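Acyl-CoA dehydrogenase FadE3 (Mycobacterium smegmatis, PDB 4IV6) is a flavoprotein of the acyl-CoA dehydrogenase family, modelled here as four subunits with bound dihydroflavine-adenine dinucleotide. Local coordinates at residues Asn369-Gln372 and Arg373-Ala377; Ile50-Phe53 and Gly54-Ile57; Val72-Ala75 and Glu76-Arg80. All blocks are in the same frame, centred on the assembly; numbering follows the deposited sequence. Where two conformers were deposited one is given.

In the fold
Along the chain, contact 2 comes first, then contact 3, and contact 1 lies near the C-terminus. Contacts 2 and 3 belong to the helical N-terminal region; their centres are 13 Å apart and they touch, the loop after helix 41-50 laying I52 CD1 3.7 Å from V74 CG1 of helix 68-81. Contact 1, on helix 369-383, touches neither: its centre is 30 Å from that of contact 2, on the opposite side of the chain's centre, and 24 Å from that of contact 3. Contacts 2 and 3 form part of one helical interior, which contact 3 joins to helices 234-270 and 282-310; contact 1 holds the flavin nucleotide's adenosine end at a subunit interface.

Contact 1: Asn369-Gln372 and Arg373-Ala377; sequences NEIQ and RNVIA. With FDA (dihydroflavine-adenine dinucleotide), chain D.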
loop_
_atom_site.group_PDB
_atom_site.type_symbol
_atom_site.label_atom_id
_atom_site.label_comp_id
_atom_site.label_asym_id
_atom_site.label_seq_id
_atom_site.Cartn_x
_atom_site.Cartn_y
_atom_site.Cartn_z
ATOM N N ASN B 369 -5.228 8.095 14.214
ATOM C CA ASN B 369 -5.339 8.463 12.831
ATOM C C ASN B 369 -6.735 8.205 12.245
ATOM O O ASN B 369 -7.120 8.891 11.298
ATOM C CB ASN B 369 -4.192 7.888 12.012
ATOM C CG ASN B 369 -2.926 8.735 12.126
ATOM O OD1 ASN B 369 -2.942 9.813 12.720
ATOM N ND2 ASN B 369 -1.823 8.223 11.605
ATOM N N GLU B 370 -7.517 7.284 12.835
ATOM C CA GLU B 370 -8.910 7.119 12.411
ATOM C C GLU B 370 -9.713 8.387 12.763
ATOM O O GLU B 370 -10.437 8.933 11.922
ATOM C CB GLU B 370 -9.575 5.878 13.000
ATOM C CG GLU B 370 -8.927 4.541 12.581
ATOM C CD GLU B 370 -7.575 4.278 13.219
ATOM O OE1 GLU B 370 -7.339 4.748 14.348
ATOM O OE2 GLU B 370 -6.722 3.616 12.565
ATOM N N ILE B 371 -9.550 8.885 13.983
ATOM C CA ILE B 371 -10.232 10.119 14.355
ATOM C C ILE B 371 -9.730 11.272 13.478
ATOM O O ILE B 371 -10.511 12.100 13.024
ATOM C CB ILE B 371 -10.069 10.493 15.841
ATOM C CG1 ILE B 371 -10.727 9.440 16.725
ATOM C CG2 ILE B 371 -10.656 11.889 16.109
ATOM C CD1 ILE B 371 -12.196 9.223 16.483
ATOM N N GLN B 372 -8.431 11.315 13.243
ATOM C CA GLN B 372 -7.874 12.397 12.433
ATOM C C GLN B 372 -8.477 12.421 10.998
ATOM O O GLN B 372 -8.752 13.493 10.451
ATOM C CB GLN B 372 -6.361 12.267 12.396
ATOM C CG GLN B 372 -5.661 13.420 11.719
ATOM C CD GLN B 372 -5.909 14.730 12.426
ATOM O OE1 GLN B 372 -5.240 15.039 13.405
ATOM N NE2 GLN B 372 -6.878 15.515 11.924
ATOM N N ARG B 373 -8.666 11.256 10.384
ATOM C CA ARG B 373 -9.286 11.228 9.035
ATOM C C ARG B 373 -10.716 11.711 9.088
ATOM O O ARG B 373 -11.159 12.417 8.185
ATOM C CB ARG B 373 -9.283 9.818 8.421
ATOM C CG ARG B 373 -7.922 9.290 8.052
ATOM C CD ARG B 373 -8.005 8.111 7.089
ATOM N NE ARG B 373 -6.655 7.692 6.690
ATOM C CZ ARG B 373 -5.860 6.915 7.431
ATOM N NH1 ARG B 373 -6.259 6.432 8.598
ATOM N NH2 ARG B 373 -4.653 6.606 6.981
ATOM N N ASN B 374 -11.463 11.306 10.123
ATOM C CA ASN B 374 -12.846 11.791 10.287
ATOM C C ASN B 374 -12.882 13.311 10.328
ATOM O O ASN B 374 -13.760 13.945 9.738
ATOM C CB ASN B 374 -13.511 11.293 11.591
ATOM C CG ASN B 374 -13.797 9.804 11.601
ATOM O OD1 ASN B 374 -13.876 9.107 10.545
ATOM N ND2 ASN B 374 -13.981 9.292 12.814
ATOM N N VAL B 375 -11.938 13.892 11.060
ATOM C CA VAL B 375 -11.911 15.338 11.276
ATOM C C VAL B 375 -11.589 16.027 9.957
ATOM O O VAL B 375 -12.221 17.009 9.584
ATOM C CB VAL B 375 -10.865 15.704 12.355
ATOM C CG1 VAL B 375 -10.530 17.193 12.334
ATOM C CG2 VAL B 375 -11.364 15.330 13.753
ATOM N N ILE B 376 -10.632 15.457 9.228
ATOM C CA ILE B 376 -10.207 15.989 7.929
ATOM C C ILE B 376 -11.337 15.926 6.892
ATOM O O ILE B 376 -11.553 16.901 6.150
ATOM C CB ILE B 376 -8.932 15.268 7.442
ATOM C CG1 ILE B 376 -7.717 15.715 8.293
ATOM C CG2 ILE B 376 -8.632 15.573 5.978
ATOM C CD1 ILE B 376 -6.541 14.804 8.161
ATOM N N ALA B 377 -12.097 14.820 6.867
ATOM C CA ALA B 377 -13.208 14.709 5.901
ATOM C C ALA B 377 -14.246 15.815 6.111
ATOM O O ALA B 377 -14.708 16.440 5.174
ATOM C CB ALA B 377 -13.863 13.339 5.975
HETATM P PA FDA D . -10.319 4.516 21.585
HETATM O O1A FDA D . -11.007 5.855 21.493
HETATM O O2A FDA D . -10.786 3.484 22.574
HETATM O O5B FDA D . -10.311 3.874 20.118
HETATM C C5B FDA D . -9.916 2.507 19.859
HETATM C C4B FDA D . -9.942 2.259 18.341
HETATM O O4B FDA D . -11.220 2.611 17.775
HETATM C C3B FDA D . -8.943 3.123 17.601
HETATM O O3B FDA D . -8.537 2.444 16.393
HETATM C C2B FDA D . -9.757 4.362 17.298
HETATM O O2B FDA D . -9.268 5.143 16.211
HETATM C C1B FDA D . -11.072 3.728 16.912
HETATM N N9A FDA D . -12.235 4.646 17.042
HETATM C C8A FDA D . -12.770 5.079 18.206
HETATM N N7A FDA D . -13.842 5.859 17.964
HETATM C C5A FDA D . -13.980 5.930 16.618
HETATM C C6A FDA D . -14.887 6.581 15.687
HETATM N N6A FDA D . -15.882 7.333 16.161
HETATM N N1A FDA D . -14.716 6.430 14.355
HETATM C C2A FDA D . -13.734 5.648 13.878
HETATM N N3A FDA D . -12.845 5.013 14.675
HETATM C C4A FDA D . -12.939 5.108 16.017
HETATM N N1 FDA D . -3.715 11.694 26.277
HETATM C C2 FDA D . -3.708 12.816 26.993
HETATM O O2 FDA D . -4.796 13.338 27.304
HETATM N N3 FDA D . -2.566 13.403 27.390
HETATM C C4 FDA D . -1.350 12.923 27.129
HETATM O O4 FDA D . -0.312 13.499 27.553
HETATM C C4X FDA D . -1.269 11.694 26.313
HETATM N N5 FDA D . -0.103 11.090 26.003
HETATM C C5X FDA D . -0.104 9.780 25.646
HETATM C C6 FDA D . 1.058 9.004 25.722
HETATM C C7 FDA D . 1.071 7.668 25.321
HETATM C C7M FDA D . 2.322 6.836 25.442
HETATM C C8 FDA D . -0.104 7.086 24.806
HETATM C C8M FDA D . -0.191 5.652 24.337
HETATM C C9 FDA D . -1.257 7.852 24.738
HETATM C C9A FDA D . -1.278 9.188 25.169
HETATM N N10 FDA D . -2.483 9.919 25.116
HETATM C C10 FDA D . -2.556 11.079 25.919
HETATM C "C1'" FDA D . -3.723 9.148 24.972
HETATM C "C2'" FDA D . -4.097 9.166 23.505
HETATM O "O2'" FDA D . -4.470 10.477 23.082
HETATM C "C3'" FDA D . -5.238 8.171 23.289
HETATM O "O3'" FDA D . -4.682 6.860 23.311
HETATM C "C4'" FDA D . -5.971 8.369 21.984
HETATM O "O4'" FDA D . -6.874 9.463 22.211
HETATM C "C5'" FDA D . -6.817 7.140 21.606
HETATM O "O5'" FDA D . -7.604 6.781 22.720
HETATM P P FDA D . -8.053 5.310 23.098
HETATM O O1P FDA D . -9.045 5.533 24.222
HETATM O O2P FDA D . -6.846 4.474 23.351
HETATM O O3P FDA D . -8.751 4.803 21.735
#
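I371 and N374, three residues apart on helix 369-383, come together over one face of the adenine of the dihydroflavine-adenine dinucleotide. I371 CD1 stands almost directly above the ring atom C5A at 3.7 Å, so the end of a branched aliphatic chain gives the adenine face apolar cover. Beside it, N374 ND2 lies 3.3 Å from N1A, also well above the ring plane. One residue before I371, E370 OE1 accepts a hydrogen bond of 2.7 Å from the ribose hydroxyl O2B. The E370 chain bends at its second torsion (chi2 72°), which carries the carboxylate round to the sugar. T368 OG1 forms a weak hydrogen bond with the same carboxylate oxygen and is itself bonded to the cofactor.

Behind this first shell the helix fixes the spacing: N374 N bonds to E370 O at 3.1 Å and V375 N to I371 O at 3.0 Å. On another flank Q372 NE2 rests 3.7 Å from I376 CG1, and I376 packs on M321 and L324 of helix 316-340. R373 reaches away from the nucleotide to a salt bridge with D290 of the second subunit, while N374 packs on S283 of the third. The turn therefore joins cofactor and quaternary structure, a carboxylate, probably charged, accepting from the ribose hydroxyl and an aliphatic tip covering the base.

Contact 2: Ile50-Phe53 and Gly54-Ile57; sequences IGIF and GLAI
G51 and G54 close a short turn just beyond helix 41-50, where G51 O accepts a hydrogen bond of 3.0 Å from G54 N. The donor approaches from above the carbonyl plane, 53° out of it. G51 ends the helix in a Schellman motif, and its positive phi of 103° suits glycine, since a side chain there would be jammed against the carbonyl oxygen of I50. G54 then begins a type I beta turn to I57, closed by I57 N bonding to G54 O at 3.1 Å. A water bridges the two segments: it accepts from A56 N at 2.9 Å and gives a weak bond to F53 O.

Among the side chains, L55 folds back over the preceding turn. With CG beside its own backbone N (chi1 -68°), L55 CG lies 3.4 Å from I52 O, and L55 CD1 comes 4.4 Å from I52 CD1. Two branched aliphatic residues thus form one apolar patch. I57 CD1 approaches F53 O at 4.0 Å from further along the chain.

Several helices enclose this loop. I52 packs on V18 of helix 9-26, and L55 on Y71 of helix 68-81, while L55 also makes backbone hydrogen bonds with V66. H92 of helix 83-102 grips F53 twice, through NE2 to the F53 carbonyl and through an edge-to-face ring contact; I57 fits against L112, M115 and A116 of helix 105-116.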
loop_
_atom_site.group_PDB
_atom_site.type_symbol
_atom_site.label_atom_id
_atom_site.label_comp_id
_atom_site.label_asym_id
_atom_site.label_seq_id
_atom_site.Cartn_x
_atom_site.Cartn_y
_atom_site.Cartn_z
ATOM N N ILE B 50 18.656 25.769 27.219
ATOM C CA ILE B 50 18.546 26.103 25.792
ATOM C C ILE B 50 17.331 27.001 25.523
ATOM O O ILE B 50 17.329 27.768 24.584
ATOM C CB ILE B 50 18.409 24.805 24.947
ATOM C CG1 ILE B 50 19.749 24.088 24.849
ATOM C CG2 ILE B 50 17.903 25.080 23.532
ATOM C CD1 ILE B 50 19.657 22.781 24.106
ATOM N N GLY B 51 16.289 26.888 26.350
ATOM C CA GLY B 51 15.035 27.650 26.138
ATOM C C GLY B 51 13.883 26.823 25.536
ATOM O O GLY B 51 12.869 27.390 25.132
ATOM N N ILE B 52 14.017 25.494 25.488
ATOM C CA ILE B 52 13.032 24.635 24.808
ATOM C C ILE B 52 11.599 24.795 25.376
ATOM O O ILE B 52 10.579 24.727 24.645
ATOM C CB ILE B 52 13.437 23.138 24.907
ATOM C CG1 ILE B 52 14.771 22.834 24.225
ATOM C CG2 ILE B 52 12.358 22.220 24.335
ATOM C CD1 ILE B 52 14.801 23.117 22.742
ATOM N N PHE B 53 11.507 24.993 26.689
ATOM C CA PHE B 53 10.222 25.099 27.335
ATOM C C PHE B 53 9.579 26.488 27.232
ATOM O O PHE B 53 8.454 26.670 27.714
ATOM C CB PHE B 53 10.337 24.614 28.791
ATOM C CG PHE B 53 10.594 23.143 28.890
ATOM C CD1 PHE B 53 11.871 22.643 28.827
ATOM C CD2 PHE B 53 9.549 22.259 29.010
ATOM C CE1 PHE B 53 12.112 21.272 28.882
ATOM C CE2 PHE B 53 9.771 20.891 29.063
ATOM C CZ PHE B 53 11.050 20.397 28.999
ATOM N N GLY B 54 10.264 27.443 26.589
ATOM C CA GLY B 54 9.780 28.814 26.416
ATOM C C GLY B 54 9.607 29.199 24.959
ATOM O O GLY B 54 9.418 30.363 24.636
ATOM N N LEU B 55 9.651 28.219 24.060
ATOM C CA LEU B 55 9.601 28.498 22.617
ATOM C C LEU B 55 8.307 29.152 22.149
ATOM O O LEU B 55 8.281 29.759 21.098
ATOM C CB LEU B 55 9.825 27.219 21.800
ATOM C CG LEU B 55 11.214 26.595 21.871
ATOM C CD1 LEU B 55 11.195 25.217 21.249
ATOM C CD2 LEU B 55 12.239 27.464 21.191
ATOM N N ALA B 56 7.221 28.996 22.893
ATOM C CA ALA B 56 5.980 29.647 22.515
ATOM C C ALA B 56 5.579 30.809 23.453
ATOM O O ALA B 56 4.463 31.299 23.381
ATOM C CB ALA B 56 4.863 28.620 22.435
ATOM N N ILE B 57 6.496 31.265 24.293
ATOM C CA ILE B 57 6.156 32.237 25.346
ATOM C C ILE B 57 6.847 33.586 25.095
ATOM O O ILE B 57 8.063 33.706 25.258
ATOM C CB ILE B 57 6.501 31.687 26.754
ATOM C CG1 ILE B 57 5.667 30.428 27.037
ATOM C CG2 ILE B 57 6.244 32.738 27.820
ATOM C CD1 ILE B 57 6.013 29.724 28.333
HETATM O O HOH W 1 6.660 27.297 25.234
#

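Contact 3: Val72-Ala75 and Glu76-Arg80; sequences VQVA and EELAR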
loop_
_atom_site.group_PDB
_atom_site.type_symbol
_atom_site.label_atom_id
_atom_site.label_comp_id
_atom_site.label_asym_id
_atom_site.label_seq_id
_atom_site.Cartn_x
_atom_site.Cartn_y
_atom_site.Cartn_z
ATOM N N VAL B 72 8.672 23.884 14.716
ATOM C CA VAL B 72 8.578 22.517 14.182
ATOM C C VAL B 72 9.957 21.956 13.865
ATOM O O VAL B 72 10.203 20.774 14.059
ATOM C CB VAL B 72 7.579 22.392 13.015
ATOM C CG1 VAL B 72 6.198 22.867 13.459
ATOM C CG2 VAL B 72 8.013 23.171 11.803
ATOM N N GLN B 73 10.864 22.810 13.403
ATOM C CA GLN B 73 12.214 22.365 13.148
ATOM C C GLN B 73 12.935 21.996 14.447
ATOM O O GLN B 73 13.692 21.035 14.474
ATOM C CB GLN B 73 12.984 23.388 12.338
ATOM C CG GLN B 73 12.488 23.493 10.893
ATOM C CD GLN B 73 13.116 24.641 10.148
ATOM O OE1 GLN B 73 12.433 25.582 9.709
ATOM N NE2 GLN B 73 14.416 24.604 10.034
ATOM N N VAL B 74 12.674 22.720 15.525
ATOM C CA VAL B 74 13.291 22.391 16.829
ATOM C C VAL B 74 12.742 21.064 17.327
ATOM O O VAL B 74 13.491 20.184 17.772
ATOM C CB VAL B 74 13.066 23.487 17.886
ATOM C CG1 VAL B 74 13.493 23.015 19.266
ATOM C CG2 VAL B 74 13.812 24.749 17.521
ATOM N N ALA B 75 11.432 20.909 17.234
ATOM C CA ALA B 75 10.793 19.662 17.667
ATOM C C ALA B 75 11.289 18.468 16.834
ATOM O O ALA B 75 11.580 17.392 17.367
ATOM C CB ALA B 75 9.280 19.802 17.594
ATOM N N GLU B 76 11.478 18.689 15.539
ATOM C CA GLU B 76 11.945 17.646 14.650
ATOM C C GLU B 76 13.388 17.233 15.013
ATOM O O GLU B 76 13.693 16.055 15.043
ATOM C CB GLU B 76 11.866 18.120 13.202
ATOM C CG GLU B 76 12.417 17.118 12.190
ATOM C CD GLU B 76 12.455 17.664 10.777
ATOM O OE1 GLU B 76 13.410 18.411 10.483
ATOM O OE2 GLU B 76 11.553 17.308 9.969
ATOM N N GLU B 77 14.255 18.209 15.303
ATOM C CA GLU B 77 15.633 17.920 15.658
ATOM C C GLU B 77 15.699 17.092 16.912
ATOM O O GLU B 77 16.454 16.122 16.983
ATOM C CB GLU B 77 16.451 19.183 15.887
ATOM C CG GLU B 77 16.820 19.963 14.638
ATOM C CD GLU B 77 17.657 19.210 13.614
ATOM O OE1 GLU B 77 18.443 18.263 13.944
ATOM O OE2 GLU B 77 17.480 19.592 12.437
ATOM N N LEU B 78 14.923 17.494 17.911
ATOM C CA LEU B 78 14.852 16.759 19.167
ATOM C C LEU B 78 14.435 15.324 18.930
ATOM O O LEU B 78 15.092 14.385 19.430
ATOM C CB LEU B 78 13.880 17.436 20.123
ATOM C CG LEU B 78 14.351 18.707 20.798
ATOM C CD1 LEU B 78 13.218 19.276 21.602
ATOM C CD2 LEU B 78 15.533 18.424 21.702
ATOM N N ALA B 79 13.359 15.154 18.153
ATOM C CA ALA B 79 12.802 13.810 17.888
ATOM C C ALA B 79 13.705 12.927 17.073
ATOM O O ALA B 79 13.734 11.706 17.284
ATOM C CB ALA B 79 11.428 13.891 17.245
ATOM N N ARG B 80 14.452 13.534 16.150
ATOM C CA ARG B 80 15.478 12.842 15.435
ATOM C C ARG B 80 16.466 12.147 16.389
ATOM O O ARG B 80 16.819 10.984 16.192
ATOM C CB ARG B 80 16.188 13.826 14.522
ATOM C CG ARG B 80 17.332 13.274 13.690
ATOM C CD ARG B 80 17.988 14.453 12.949
ATOM N NE ARG B 80 19.281 14.035 12.438
ATOM C CZ ARG B 80 20.439 14.131 13.074
ATOM N NH1 ARG B 80 21.502 13.666 12.464
ATOM N NH2 ARG B 80 20.575 14.762 14.229
#
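V74 and L78 meet one turn apart in a buried, purely intrahelical contact within helix 68-81, in the N-terminal part of the chain. Their methyls V74 CG1 and L78 CD1 lie 4.4 Å apart, making an aliphatic ridge at the i and i+4 positions that suits a face turned to the interior. L78 also brings CG to 3.5 Å from V74 O, flanking the carbonyl that its own backbone uses: L78 N bonds to V74 O at 3.1 Å, with an N-H...O angle of 170°. The same pattern repeats on each side, E77 N bonding to Q73 O and A79 N to A75 O.

Acyl-CoA dehydrogenases combine an N-terminal helical domain, a middle beta domain and a C-terminal helical domain, and this helix lies where the first meets the last. Its small residues face helix 234-270, A75 packing on A251 and A79 on R252; alanine side chains take little room between the helices, consistent with close packing. V72 lies against A251 as well, and reaches L303 and A306 of helix 282-310.

Acidic residues complete the junction. E76 holds CG anti to its backbone N (chi1 177°) and runs extended beyond it, with CB only 3.2 Å from V72 O. The extended chain delivers the carboxylate to salt bridges with R258 and R299 and a hydrogen bond with T254. E77 takes the other course, bending at its second torsion (chi2 -60°) with CG 3.3 Å from Q73 O. Its oxygens meet H19 of helix 9-26 and R258, so R258 is shared by two consecutive glutamates, an arrangement that would offset their buried charge. R80 continues the network through salt bridges to E23 and E262.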